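Local structure of lipolytic enzyme (Clostridium thermocellum, 2VPT) at residues A[169-174]-A[180-185]; A[14-19]-A[88-93]; A[94-99]-A[135-140]; A[66-71]-A[108-113]. The protein probably removes acetyl groups from acetylated xylan, as the catalytic domain of a cellulosomal family 3 carbohydrate esterase. All coordinates share one frame; numbering follows the deposited sequence.

All four contacts belong to one SGNH-type hydrolase domain, 1 and 2 at its probable active site, 3 and 4 among helices beside the sheet. Contact 2 holds Ser14 and contact 1 brackets the turn with Asp175 and His178, a probable catalytic triad; Ser14 OG is hydrogen-bonded to His178 NE2. The two contacts, centres about 15 Å apart, are joined by Tyr184 OH and Met19 O at 2.6 Å. Contact 3 meets contact 2 through Tyr138 OH and Ile91 O at 2.8 Å, and contact 4 through Asp95 OD2 and Ile68 N at 2.9 Å. Contacts 1 and 4 are farthest apart, about 27 Å between centres. The calcium ion lies about 13 Å from the Thr16 side chain.

Contact 1: residues A[169-174]-A[180-185]; sequences NTDISW and SEIGYK
Ser180 caps the N-terminus of helix 181-203 and at the same time ties that helix start to the short, weakly bonded helical turn around 169-171. Its hydroxyl faces two ways: OG donates to Thr170 O at 2.7 Å, lying in the carbonyl plane on a lone pair, and accepts from Gly183 N at 3.0 Å in a nearly straight bond (163°). A chi1 of 64° sets OG between the backbone N and the carbonyl carbon, where it can reach both partners. Serine suits the place, being short and able to donate and accept at once. Ser180 N adds a second bond, to Asp171 O at 2.9 Å, approaching from above the carbonyl plane. Gly183 leaves room for that carbonyl, whose O lies 3.8 Å from Gly183 CA. Toward the outside, Ile182 CG2 packs 3.6 Å from Asp171 OD1, which Thr170 OG1 meets from above the carboxylate plane at 2.7 Å. Asp171 OD2 forms a salt bridge with Lys186 of helix 181-203. Ser173 OG is hydrogen-bonded to His178 O and Asp175 N, across the turn of these probable triad residues. Such a turn, carrying an Asp-x-x-His sequence just before the last helix, is characteristic of SGNH hydrolases.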
loop_
_atom_site.group_PDB
_atom_site.type_symbol
_atom_site.label_atom_id
_atom_site.label_comp_id
_atom_site.label_asym_id
_atom_site.label_seq_id
_atom_site.Cartn_x
_atom_site.Cartn_y
_atom_site.Cartn_z
ATOM N N ASN A 169 1.355 24.141 -1.940
ATOM C CA ASN A 169 1.966 24.250 -0.613
ATOM C C ASN A 169 1.210 23.521 0.511
ATOM O O ASN A 169 1.739 23.376 1.610
ATOM C CB ASN A 169 2.167 25.724 -0.248
ATOM C CG ASN A 169 3.135 26.431 -1.186
ATOM O OD1 ASN A 169 4.186 25.891 -1.541
ATOM N ND2 ASN A 169 2.780 27.635 -1.599
ATOM N N THR A 170 -0.015 23.067 0.249
ATOM C CA THR A 170 -0.758 22.257 1.232
ATOM C C THR A 170 -1.136 20.864 0.715
ATOM O O THR A 170 -1.219 19.909 1.495
ATOM C CB THR A 170 -2.068 22.957 1.705
ATOM O OG1 THR A 170 -2.963 23.157 0.602
ATOM C CG2 THR A 170 -1.761 24.313 2.354
ATOM N N ASP A 171 -1.367 20.756 -0.586
ATOM C CA ASP A 171 -2.051 19.588 -1.142
ATOM C C ASP A 171 -1.136 18.510 -1.697
ATOM O O ASP A 171 -1.612 17.433 -2.042
ATOM C CB ASP A 171 -2.995 20.045 -2.253
ATOM C CG ASP A 171 -4.062 21.005 -1.752
ATOM O OD1 ASP A 171 -4.259 21.089 -0.523
ATOM O OD2 ASP A 171 -4.725 21.653 -2.588
ATOM N N ILE A 172 0.154 18.803 -1.811
ATOM C CA ILE A 172 1.137 17.856 -2.332
ATOM C C ILE A 172 2.048 17.355 -1.221
ATOM O O ILE A 172 2.511 18.123 -0.381
ATOM C CB ILE A 172 1.957 18.481 -3.477
ATOM C CG1 ILE A 172 1.042 18.795 -4.670
ATOM C CG2 ILE A 172 3.106 17.555 -3.913
ATOM C CD1 ILE A 172 0.232 17.590 -5.217
ATOM N N SER A 173 2.292 16.049 -1.224
ATOM C CA SER A 173 3.080 15.401 -0.195
ATOM C C SER A 173 4.574 15.683 -0.342
ATOM O O SER A 173 5.019 16.314 -1.295
ATOM C CB SER A 173 2.858 13.887 -0.263
ATOM O OG SER A 173 3.607 13.322 -1.320
ATOM N N TRP A 174 5.329 15.190 0.626
ATOM C CA TRP A 174 6.788 15.255 0.615
ATOM C C TRP A 174 7.454 14.698 -0.654
ATOM O O TRP A 174 8.581 15.078 -0.971
ATOM C CB TRP A 174 7.336 14.509 1.840
ATOM C CG TRP A 174 6.880 13.089 1.884
ATOM C CD1 TRP A 174 5.724 12.607 2.439
ATOM C CD2 TRP A 174 7.552 11.962 1.321
ATOM N NE1 TRP A 174 5.639 11.248 2.251
ATOM C CE2 TRP A 174 6.750 10.827 1.571
ATOM C CE3 TRP A 174 8.754 11.802 0.627
ATOM C CZ2 TRP A 174 7.115 9.552 1.156
ATOM C CZ3 TRP A 174 9.116 10.532 0.221
ATOM C CH2 TRP A 174 8.298 9.426 0.486
ATOM N N SER A 180 -0.982 15.113 -0.418
ATOM C CA SER A 180 -0.883 15.050 1.030
ATOM C C SER A 180 -2.194 14.569 1.641
ATOM O O SER A 180 -3.206 14.410 0.951
ATOM C CB SER A 180 -0.619 16.449 1.563
ATOM O OG SER A 180 -1.733 17.270 1.253
ATOM N N GLU A 181 -2.209 14.374 2.958
ATOM C CA GLU A 181 -3.440 14.044 3.652
ATOM C C GLU A 181 -4.521 15.107 3.409
ATOM O O GLU A 181 -5.684 14.784 3.177
ATOM C CB GLU A 181 -3.145 13.893 5.146
ATOM C CG GLU A 181 -4.206 13.222 5.961
ATOM C CD GLU A 181 -3.661 12.809 7.326
ATOM O OE1 GLU A 181 -3.113 13.683 8.023
ATOM O OE2 GLU A 181 -3.748 11.615 7.691
ATOM N N ILE A 182 -4.130 16.375 3.466
ATOM C CA ILE A 182 -5.050 17.464 3.176
ATOM C C ILE A 182 -5.565 17.401 1.740
ATOM O O ILE A 182 -6.753 17.558 1.500
ATOM C CB ILE A 182 -4.412 18.829 3.489
ATOM C CG1 ILE A 182 -4.479 19.070 4.996
ATOM C CG2 ILE A 182 -5.137 19.964 2.750
ATOM C CD1 ILE A 182 -5.828 19.590 5.466
ATOM N N GLY A 183 -4.678 17.128 0.788
ATOM C CA GLY A 183 -5.082 17.007 -0.601
ATOM C C GLY A 183 -6.077 15.878 -0.796
ATOM O O GLY A 183 -7.066 16.033 -1.495
ATOM N N TYR A 184 -5.827 14.732 -0.163
ATOM C CA TYR A 184 -6.764 13.627 -0.260
ATOM C C TYR A 184 -8.127 13.944 0.355
ATOM O O TYR A 184 -9.149 13.476 -0.128
ATOM C CB TYR A 184 -6.191 12.341 0.341
ATOM C CG TYR A 184 -5.230 11.591 -0.559
ATOM C CD1 TYR A 184 -5.644 11.127 -1.790
ATOM C CD2 TYR A 184 -3.949 11.275 -0.145
ATOM C CE1 TYR A 184 -4.789 10.394 -2.616
ATOM C CE2 TYR A 184 -3.083 10.568 -0.959
ATOM C CZ TYR A 184 -3.506 10.129 -2.200
ATOM O OH TYR A 184 -2.657 9.393 -3.030
ATOM N N LYS A 185 -8.141 14.745 1.420
ATOM C CA LYS A 185 -9.402 15.175 2.009
ATOM C C LYS A 185 -10.195 16.042 1.052
ATOM O O LYS A 185 -11.388 15.861 0.902
ATOM C CB LYS A 185 -9.172 15.922 3.325
ATOM C CG LYS A 185 -8.957 15.036 4.518
ATOM C CD LYS A 185 -8.848 15.866 5.783
ATOM C CE LYS A 185 -10.058 16.722 6.062
ATOM N NZ LYS A 185 -9.932 17.332 7.428
#

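Contact 2: residues A[14-19]-A[88-93]; sequences SCTEGM and FLWIGG
Cys15 presses CB onto the six-membered ring of Trp90, and this is the tight part of the contact. CB stands 3.6 Å from the ring centroid, only 15° off the normal, a CH-pi contact whose closest carbon is CH2, 3.5 Å from Cys15 CB. With chi1 at -59°, SG lies beside the backbone N and also over the face, 4.5 Å from the same centroid, adding a longer sulfur-aromatic contact. A small, polarisable cysteine lets helix 14-17 come close to the indole face. That helix begins at Ser14, the probable nucleophile, just after strand 5-12, and strand 86-90 is a parallel neighbour of 5-12: this is the alpha/beta core of the SGNH fold. Toward the strand backbone the packing gives way to two bridging waters. Threonine suits this side because its hydroxyl can both give and take a hydrogen bond. Thr16 OG1, oblique to the indole and 3.9 Å from Trp90 CE3, donates to water 1 at 2.7 Å, and this water, over the same face as Cys15 CB, donates in turn to Trp90 O. Water 2 donates both to Thr16 OG1 at 2.8 Å and to Phe88 O.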
loop_
_atom_site.group_PDB
_atom_site.type_symbol
_atom_site.label_atom_id
_atom_site.label_comp_id
_atom_site.label_asym_id
_atom_site.label_seq_id
_atom_site.Cartn_x
_atom_site.Cartn_y
_atom_site.Cartn_z
ATOM N N SER A 14 -1.771 4.852 -8.215
ATOM C CA SER A 14 -1.252 5.215 -6.903
ATOM C C SER A 14 -2.116 6.247 -6.198
ATOM O O SER A 14 -1.997 6.398 -4.987
ATOM C CB SER A 14 0.182 5.702 -6.945
ATOM O OG SER A 14 0.324 6.690 -7.900
ATOM N N CYS A 15 -2.951 6.974 -6.943
ATOM C CA CYS A 15 -3.848 7.946 -6.330
ATOM C C CYS A 15 -5.002 7.291 -5.596
ATOM O O CYS A 15 -5.616 7.923 -4.739
ATOM C CB CYS A 15 -4.383 8.936 -7.357
ATOM S SG CYS A 15 -3.140 9.898 -8.223
ATOM N N THR A 16 -5.317 6.047 -5.947
ATOM C CA THR A 16 -6.323 5.241 -5.248
ATOM C C THR A 16 -5.697 4.349 -4.179
ATOM O O THR A 16 -6.268 4.175 -3.092
ATOM C CB THR A 16 -7.161 4.432 -6.261
ATOM O OG1 THR A 16 -7.863 5.356 -7.110
ATOM C CG2 THR A 16 -8.168 3.521 -5.558
ATOM N N GLU A 17 -4.524 3.784 -4.462
ATOM C CA GLU A 17 -3.809 3.029 -3.441
ATOM C C GLU A 17 -3.380 3.948 -2.304
ATOM O O GLU A 17 -3.416 3.545 -1.135
ATOM C CB GLU A 17 -2.627 2.261 -4.033
ATOM C CG GLU A 17 -1.978 1.292 -3.038
ATOM C CD GLU A 17 -1.125 0.224 -3.696
ATOM O OE1 GLU A 17 -0.555 0.473 -4.784
ATOM O OE2 GLU A 17 -1.032 -0.862 -3.097
ATOM N N GLY A 18 -3.002 5.178 -2.647
ATOM C CA GLY A 18 -2.756 6.222 -1.655
ATOM C C GLY A 18 -1.318 6.587 -1.368
ATOM O O GLY A 18 -0.958 6.910 -0.236
HETATM N N MSE A 19 -0.463 6.570 -2.383
HETATM C CA MSE A 19 0.877 7.082 -2.187
HETATM C C MSE A 19 0.792 8.561 -1.803
HETATM O O MSE A 19 -0.207 9.241 -2.065
HETATM C CB MSE A 19 1.736 6.891 -3.436
HETATM C CG MSE A 19 2.060 5.461 -3.714
HETATM SE SE MSE A 19 3.419 5.244 -5.085
HETATM C CE MSE A 19 4.019 3.484 -4.680
ATOM N N PHE A 88 -15.652 3.165 -8.580
ATOM C CA PHE A 88 -15.036 4.473 -8.617
ATOM C C PHE A 88 -13.747 4.312 -9.410
ATOM O O PHE A 88 -12.753 3.805 -8.880
ATOM C CB PHE A 88 -14.672 4.977 -7.213
ATOM C CG PHE A 88 -15.826 5.398 -6.336
ATOM C CD1 PHE A 88 -17.105 5.623 -6.810
ATOM C CD2 PHE A 88 -15.577 5.614 -4.986
ATOM C CE1 PHE A 88 -18.116 6.054 -5.939
ATOM C CE2 PHE A 88 -16.586 6.038 -4.122
ATOM C CZ PHE A 88 -17.840 6.263 -4.610
ATOM N N LEU A 89 -13.751 4.731 -10.671
ATOM C CA LEU A 89 -12.602 4.525 -11.557
ATOM C C LEU A 89 -11.797 5.817 -11.692
ATOM O O LEU A 89 -12.328 6.865 -12.040
ATOM C CB LEU A 89 -13.100 4.044 -12.928
ATOM C CG LEU A 89 -12.020 3.755 -13.967
ATOM C CD1 LEU A 89 -11.145 2.591 -13.526
ATOM C CD2 LEU A 89 -12.631 3.476 -15.321
ATOM N N TRP A 90 -10.504 5.731 -11.435
ATOM C CA TRP A 90 -9.618 6.880 -11.501
ATOM C C TRP A 90 -8.305 6.385 -12.083
ATOM O O TRP A 90 -7.461 5.824 -11.371
ATOM C CB TRP A 90 -9.452 7.502 -10.103
ATOM C CG TRP A 90 -8.676 8.776 -10.083
ATOM C CD1 TRP A 90 -8.280 9.518 -11.158
ATOM C CD2 TRP A 90 -8.196 9.468 -8.928
ATOM N NE1 TRP A 90 -7.571 10.611 -10.743
ATOM C CE2 TRP A 90 -7.524 10.618 -9.372
ATOM C CE3 TRP A 90 -8.278 9.233 -7.555
ATOM C CZ2 TRP A 90 -6.936 11.514 -8.498
ATOM C CZ3 TRP A 90 -7.697 10.139 -6.694
ATOM C CH2 TRP A 90 -7.039 11.257 -7.164
ATOM N N ILE A 91 -8.133 6.583 -13.395
ATOM C CA ILE A 91 -7.052 5.904 -14.108
ATOM C C ILE A 91 -6.644 6.660 -15.366
ATOM O O ILE A 91 -7.425 7.438 -15.925
ATOM C CB ILE A 91 -7.509 4.467 -14.448
ATOM C CG1 ILE A 91 -6.341 3.513 -14.723
ATOM C CG2 ILE A 91 -8.525 4.462 -15.569
ATOM C CD1 ILE A 91 -5.466 3.209 -13.517
ATOM N N GLY A 92 -5.394 6.453 -15.778
ATOM C CA GLY A 92 -4.879 6.950 -17.063
ATOM C C GLY A 92 -3.735 7.919 -16.953
ATOM O O GLY A 92 -3.072 8.210 -17.947
ATOM N N GLY A 93 -3.457 8.413 -15.756
ATOM C CA GLY A 93 -2.343 9.302 -15.562
ATOM C C GLY A 93 -1.027 8.633 -15.915
ATOM O O GLY A 93 -0.128 9.273 -16.458
HETATM O O HOH W 1 -6.302 6.402 -9.058
HETATM O O HOH W 2 -10.639 5.333 -7.454
#

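Contact 3: residues A[94-99]-A[135-140]; sequences NDLLLN and IKQYNA
Leu96 reaches from helix 93-99 toward Ile135 and Tyr138, and nearly all of this contact hangs on its side chain. CB sets out in the direction of helix 136-139 but stays loosely placed, 4.8 Å from Tyr138 CB. From there the chain is extended: CG is anti to the backbone N (chi1 177°), which carries the branch point out from its own helix and leaves the touching to CD2. Leucine suits the place because its branch lets one methyl pack inward while the other faces the exposed side. CD2 sits 4.0 Å from Ile135 CA, while Ile135 CD1, which also packs on Gly93, lies 4.2 Å from Leu96 CD2. The same methyl reaches Tyr138 CB at 4.2 Å, so one methyl touches both Ile135 and the CB of Tyr138. Helix 93-99 follows strand 86-90, and its start carries the Gly-Gly-Asn-Asp sequence, which matches the block of SGNH hydrolases whose asparagine usually contributes to the oxyanion hole; Asn94 is the probable counterpart. The contact joins this helix to the one that follows strand 122-126. The other methyl, CD1, turns toward the exposed side, near Gln137, and only approaches the amide oxygen, with Leu96 CD1 4.5 Å from Gln137 OE1.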
loop_
_atom_site.group_PDB
_atom_site.type_symbol
_atom_site.label_atom_id
_atom_site.label_comp_id
_atom_site.label_asym_id
_atom_site.label_seq_id
_atom_site.Cartn_x
_atom_site.Cartn_y
_atom_site.Cartn_z
ATOM N N ASN A 94 -0.902 7.349 -15.596
ATOM C CA ASN A 94 0.335 6.650 -15.882
ATOM C C ASN A 94 0.473 6.382 -17.378
ATOM O O ASN A 94 1.603 6.354 -17.888
ATOM C CB ASN A 94 0.487 5.358 -15.080
ATOM C CG ASN A 94 0.729 5.613 -13.619
ATOM O OD1 ASN A 94 0.120 4.968 -12.756
ATOM N ND2 ASN A 94 1.592 6.550 -13.323
ATOM N N ASP A 95 -0.632 6.160 -18.083
ATOM C CA ASP A 95 -0.541 6.041 -19.562
ATOM C C ASP A 95 0.155 7.266 -20.133
ATOM O O ASP A 95 1.049 7.142 -20.975
ATOM C CB ASP A 95 -1.905 5.868 -20.199
ATOM C CG ASP A 95 -2.619 4.632 -19.701
ATOM O OD1 ASP A 95 -2.818 3.681 -20.483
ATOM O OD2 ASP A 95 -2.979 4.601 -18.491
ATOM N N LEU A 96 -0.215 8.450 -19.663
ATOM C CA LEU A 96 0.416 9.681 -20.129
ATOM C C LEU A 96 1.850 9.807 -19.648
ATOM O O LEU A 96 2.777 9.950 -20.454
ATOM C CB LEU A 96 -0.402 10.909 -19.713
ATOM C CG LEU A 96 0.219 12.257 -20.087
ATOM C CD1 LEU A 96 0.329 12.421 -21.622
ATOM C CD2 LEU A 96 -0.568 13.403 -19.485
ATOM N N LEU A 97 2.050 9.726 -18.338
ATOM C CA LEU A 97 3.314 10.093 -17.725
ATOM C C LEU A 97 4.366 8.990 -17.857
ATOM O O LEU A 97 5.556 9.300 -17.971
ATOM C CB LEU A 97 3.098 10.486 -16.251
ATOM C CG LEU A 97 2.176 11.689 -16.049
ATOM C CD1 LEU A 97 1.836 11.842 -14.564
ATOM C CD2 LEU A 97 2.770 12.977 -16.594
ATOM N N LEU A 98 3.949 7.725 -17.885
ATOM C CA LEU A 98 4.883 6.593 -18.008
ATOM C C LEU A 98 4.977 6.066 -19.433
ATOM O O LEU A 98 6.043 5.604 -19.839
ATOM C CB LEU A 98 4.505 5.425 -17.072
ATOM C CG LEU A 98 5.043 5.432 -15.637
ATOM C CD1 LEU A 98 5.235 6.841 -15.084
ATOM C CD2 LEU A 98 4.161 4.544 -14.741
ATOM N N ASN A 99 3.873 6.090 -20.180
ATOM C CA ASN A 99 3.822 5.488 -21.510
ATOM C C ASN A 99 3.796 6.514 -22.656
ATOM O O ASN A 99 3.769 6.102 -23.798
ATOM C CB ASN A 99 2.595 4.570 -21.675
ATOM C CG ASN A 99 2.721 3.226 -20.972
ATOM O OD1 ASN A 99 3.755 2.878 -20.394
ATOM N ND2 ASN A 99 1.641 2.449 -21.045
ATOM N N ILE A 135 -0.738 16.726 -16.745
ATOM C CA ILE A 135 -1.931 15.892 -16.632
ATOM C C ILE A 135 -3.191 16.588 -17.177
ATOM O O ILE A 135 -4.147 15.925 -17.573
ATOM C CB ILE A 135 -2.150 15.430 -15.172
ATOM C CG1 ILE A 135 -3.025 14.181 -15.121
ATOM C CG2 ILE A 135 -2.838 16.513 -14.326
ATOM C CD1 ILE A 135 -2.433 12.950 -15.718
ATOM N N LYS A 136 -3.172 17.920 -17.235
ATOM C CA LYS A 136 -4.327 18.667 -17.738
ATOM C C LYS A 136 -4.695 18.256 -19.173
ATOM O O LYS A 136 -5.857 18.288 -19.564
ATOM C CB LYS A 136 -4.056 20.171 -17.681
ATOM C CG LYS A 136 -3.890 20.743 -16.267
ATOM C CD LYS A 136 -3.683 22.255 -16.316
ATOM C CE LYS A 136 -3.452 22.842 -14.948
ATOM N NZ LYS A 136 -3.103 24.290 -15.023
ATOM N N GLN A 137 -3.703 17.841 -19.956
ATOM C CA GLN A 137 -3.954 17.408 -21.318
ATOM C C GLN A 137 -4.848 16.173 -21.368
ATOM O O GLN A 137 -5.696 16.024 -22.246
ATOM C CB GLN A 137 -2.636 17.106 -22.034
ATOM C CG GLN A 137 -2.764 17.073 -23.542
ATOM C CD GLN A 137 -1.467 16.762 -24.268
ATOM O OE1 GLN A 137 -0.483 16.300 -23.685
ATOM N NE2 GLN A 137 -1.474 17.001 -25.563
ATOM N N TYR A 138 -4.636 15.265 -20.415
ATOM C CA TYR A 138 -5.472 14.073 -20.287
ATOM C C TYR A 138 -6.827 14.423 -19.655
ATOM O O TYR A 138 -7.866 13.970 -20.124
ATOM C CB TYR A 138 -4.746 13.008 -19.459
ATOM C CG TYR A 138 -5.549 11.763 -19.195
ATOM C CD1 TYR A 138 -6.143 11.062 -20.218
ATOM C CD2 TYR A 138 -5.718 11.284 -17.908
ATOM C CE1 TYR A 138 -6.872 9.936 -19.992
ATOM C CE2 TYR A 138 -6.454 10.163 -17.668
ATOM C CZ TYR A 138 -7.037 9.481 -18.701
ATOM O OH TYR A 138 -7.793 8.345 -18.500
ATOM N N ASN A 139 -6.816 15.262 -18.630
ATOM C CA ASN A 139 -8.079 15.695 -18.011
ATOM C C ASN A 139 -9.049 16.204 -19.078
ATOM O O ASN A 139 -10.247 15.906 -19.037
ATOM C CB ASN A 139 -7.844 16.819 -17.008
ATOM C CG ASN A 139 -7.231 16.352 -15.709
ATOM O OD1 ASN A 139 -7.123 15.156 -15.437
ATOM N ND2 ASN A 139 -6.834 17.310 -14.888
ATOM N N ALA A 140 -8.527 16.964 -20.047
ATOM C CA ALA A 140 -9.369 17.580 -21.065
ATOM C C ALA A 140 -10.242 16.589 -21.805
ATOM O O ALA A 140 -11.356 16.930 -22.200
ATOM C CB ALA A 140 -8.512 18.349 -22.066
#

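Contact 4: residues A[66-71]-A[108-113]; sequences WTIPQI and SNLIDQ
Of the two segments, Ile68 and Leu110 bring their CA atoms closest, 7.4 Å apart, with the first turn of helix 68-82 lying against the middle of helix 104-117. Thr67 is the N-cap of the former. Its backbone N donates to Gln70 OE1 at 2.9 Å (151° at the hydrogen), tilted 21° from the carbonyl plane; a side chain three residues on thus returns to the cap residue, as in one half of a capping box. Across the interface a single methyl carries the packing. Leu110 CD2 lies 4.2 Å from Ile68 CG2 and 4.0 Å from Ile71 CG2, touching two isoleucines that stand about one helical turn apart. Leu110 CG is anti to the backbone N (chi1 175°), which extends the branched end across to them. Beta-branched isoleucines suit the receiving side, since each offers a CG2 methyl close to its own backbone, while leucine, branched at CG rather than CB, carries its methyls farther out to meet them. The contact is buried and wholly apolar. Further along, Gln113 NE2 bonds to Ala72 O and Asn76 OD1, holding the same two helices together. Ile91, just past strand 86-90, packs against both isoleucines and Leu110, and helix 142-151 covers Ile111 of helix 104-117.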
loop_
_atom_site.group_PDB
_atom_site.type_symbol
_atom_site.label_atom_id
_atom_site.label_comp_id
_atom_site.label_asym_id
_atom_site.label_seq_id
_atom_site.Cartn_x
_atom_site.Cartn_y
_atom_site.Cartn_z
ATOM N N TRP A 66 0.078 1.502 -12.192
ATOM C CA TRP A 66 -0.676 0.840 -13.251
ATOM C C TRP A 66 -1.304 1.789 -14.251
ATOM O O TRP A 66 -1.699 2.907 -13.926
ATOM C CB TRP A 66 -1.743 -0.085 -12.709
ATOM C CG TRP A 66 -1.229 -1.349 -12.105
ATOM C CD1 TRP A 66 -0.078 -1.523 -11.393
ATOM C CD2 TRP A 66 -1.908 -2.607 -12.088
ATOM N NE1 TRP A 66 0.002 -2.828 -10.951
ATOM C CE2 TRP A 66 -1.105 -3.511 -11.365
ATOM C CE3 TRP A 66 -3.114 -3.060 -12.630
ATOM C CZ2 TRP A 66 -1.478 -4.831 -11.155
ATOM C CZ3 TRP A 66 -3.471 -4.378 -12.437
ATOM C CH2 TRP A 66 -2.657 -5.254 -11.715
ATOM N N THR A 67 -1.409 1.278 -15.477
ATOM C CA THR A 67 -2.006 1.969 -16.604
ATOM C C THR A 67 -3.363 1.360 -16.936
ATOM O O THR A 67 -3.729 0.289 -16.433
ATOM C CB THR A 67 -1.101 1.804 -17.830
ATOM O OG1 THR A 67 -0.980 0.402 -18.093
ATOM C CG2 THR A 67 0.288 2.423 -17.571
ATOM N N ILE A 68 -4.100 2.041 -17.809
ATOM C CA ILE A 68 -5.375 1.554 -18.295
ATOM C C ILE A 68 -5.348 0.099 -18.792
ATOM O O ILE A 68 -6.178 -0.697 -18.370
ATOM C CB ILE A 68 -5.949 2.522 -19.372
ATOM C CG1 ILE A 68 -6.464 3.794 -18.689
ATOM C CG2 ILE A 68 -7.053 1.866 -20.164
ATOM C CD1 ILE A 68 -6.657 4.977 -19.600
ATOM N N PRO A 69 -4.420 -0.255 -19.703
ATOM C CA PRO A 69 -4.447 -1.641 -20.179
ATOM C C PRO A 69 -4.138 -2.685 -19.105
ATOM O O PRO A 69 -4.640 -3.813 -19.171
ATOM C CB PRO A 69 -3.408 -1.649 -21.317
ATOM C CG PRO A 69 -2.573 -0.468 -21.133
ATOM C CD PRO A 69 -3.433 0.562 -20.435
ATOM N N GLN A 70 -3.359 -2.311 -18.097
ATOM C CA GLN A 70 -3.095 -3.235 -17.005
ATOM C C GLN A 70 -4.348 -3.463 -16.155
ATOM O O GLN A 70 -4.651 -4.579 -15.769
ATOM C CB GLN A 70 -1.948 -2.730 -16.152
ATOM C CG GLN A 70 -0.633 -2.669 -16.868
ATOM C CD GLN A 70 0.392 -2.154 -15.919
ATOM O OE1 GLN A 70 0.465 -0.969 -15.665
ATOM N NE2 GLN A 70 1.133 -3.065 -15.295
ATOM N N ILE A 71 -5.072 -2.388 -15.872
ATOM C CA ILE A 71 -6.373 -2.508 -15.239
ATOM C C ILE A 71 -7.299 -3.374 -16.103
ATOM O O ILE A 71 -7.924 -4.307 -15.603
ATOM C CB ILE A 71 -7.022 -1.130 -14.995
ATOM C CG1 ILE A 71 -6.185 -0.308 -14.004
ATOM C CG2 ILE A 71 -8.456 -1.283 -14.511
ATOM C CD1 ILE A 71 -6.193 -0.789 -12.523
ATOM N N SER A 108 -12.121 4.806 -22.954
ATOM C CA SER A 108 -13.428 4.550 -23.541
ATOM C C SER A 108 -13.704 3.059 -23.580
ATOM O O SER A 108 -14.781 2.599 -23.215
ATOM C CB SER A 108 -13.476 5.122 -24.967
ATOM O OG SER A 108 -14.771 4.955 -25.536
ATOM N N ASN A 109 -12.715 2.292 -24.035
ATOM C CA ASN A 109 -12.858 0.848 -24.122
ATOM C C ASN A 109 -12.986 0.181 -22.752
ATOM O O ASN A 109 -13.712 -0.792 -22.599
ATOM C CB ASN A 109 -11.691 0.222 -24.906
ATOM C CG ASN A 109 -11.709 0.590 -26.368
ATOM O OD1 ASN A 109 -12.730 1.050 -26.898
ATOM N ND2 ASN A 109 -10.571 0.417 -27.024
ATOM N N LEU A 110 -12.247 0.694 -21.768
ATOM C CA LEU A 110 -12.341 0.165 -20.410
ATOM C C LEU A 110 -13.729 0.390 -19.806
ATOM O O LEU A 110 -14.258 -0.499 -19.162
ATOM C CB LEU A 110 -11.240 0.780 -19.538
ATOM C CG LEU A 110 -11.281 0.413 -18.046
ATOM C CD1 LEU A 110 -11.231 -1.099 -17.848
ATOM C CD2 LEU A 110 -10.109 1.075 -17.347
ATOM N N ILE A 111 -14.316 1.558 -20.033
ATOM C CA ILE A 111 -15.685 1.830 -19.584
ATOM C C ILE A 111 -16.642 0.815 -20.206
ATOM O O ILE A 111 -17.447 0.201 -19.520
ATOM C CB ILE A 111 -16.117 3.280 -19.921
ATOM C CG1 ILE A 111 -15.309 4.284 -19.070
ATOM C CG2 ILE A 111 -17.635 3.473 -19.723
ATOM C CD1 ILE A 111 -15.354 5.702 -19.596
ATOM N N ASP A 112 -16.527 0.621 -21.517
ATOM C CA ASP A 112 -17.382 -0.348 -22.209
ATOM C C ASP A 112 -17.204 -1.748 -21.640
ATOM O O ASP A 112 -18.171 -2.473 -21.434
ATOM C CB ASP A 112 -17.074 -0.397 -23.710
ATOM C CG ASP A 112 -17.476 0.876 -24.451
ATOM O OD1 ASP A 112 -18.144 1.749 -23.863
ATOM O OD2 ASP A 112 -17.107 0.990 -25.644
ATOM N N GLN A 113 -15.955 -2.115 -21.379
ATOM C CA GLN A 113 -15.633 -3.427 -20.836
ATOM C C GLN A 113 -16.283 -3.678 -19.478
ATOM O O GLN A 113 -16.819 -4.745 -19.218
ATOM C CB GLN A 113 -14.117 -3.573 -20.713
ATOM C CG GLN A 113 -13.663 -4.917 -20.167
ATOM C CD GLN A 113 -12.148 -4.982 -19.988
ATOM O OE1 GLN A 113 -11.418 -4.180 -20.545
ATOM N NE2 GLN A 113 -11.683 -5.938 -19.208
#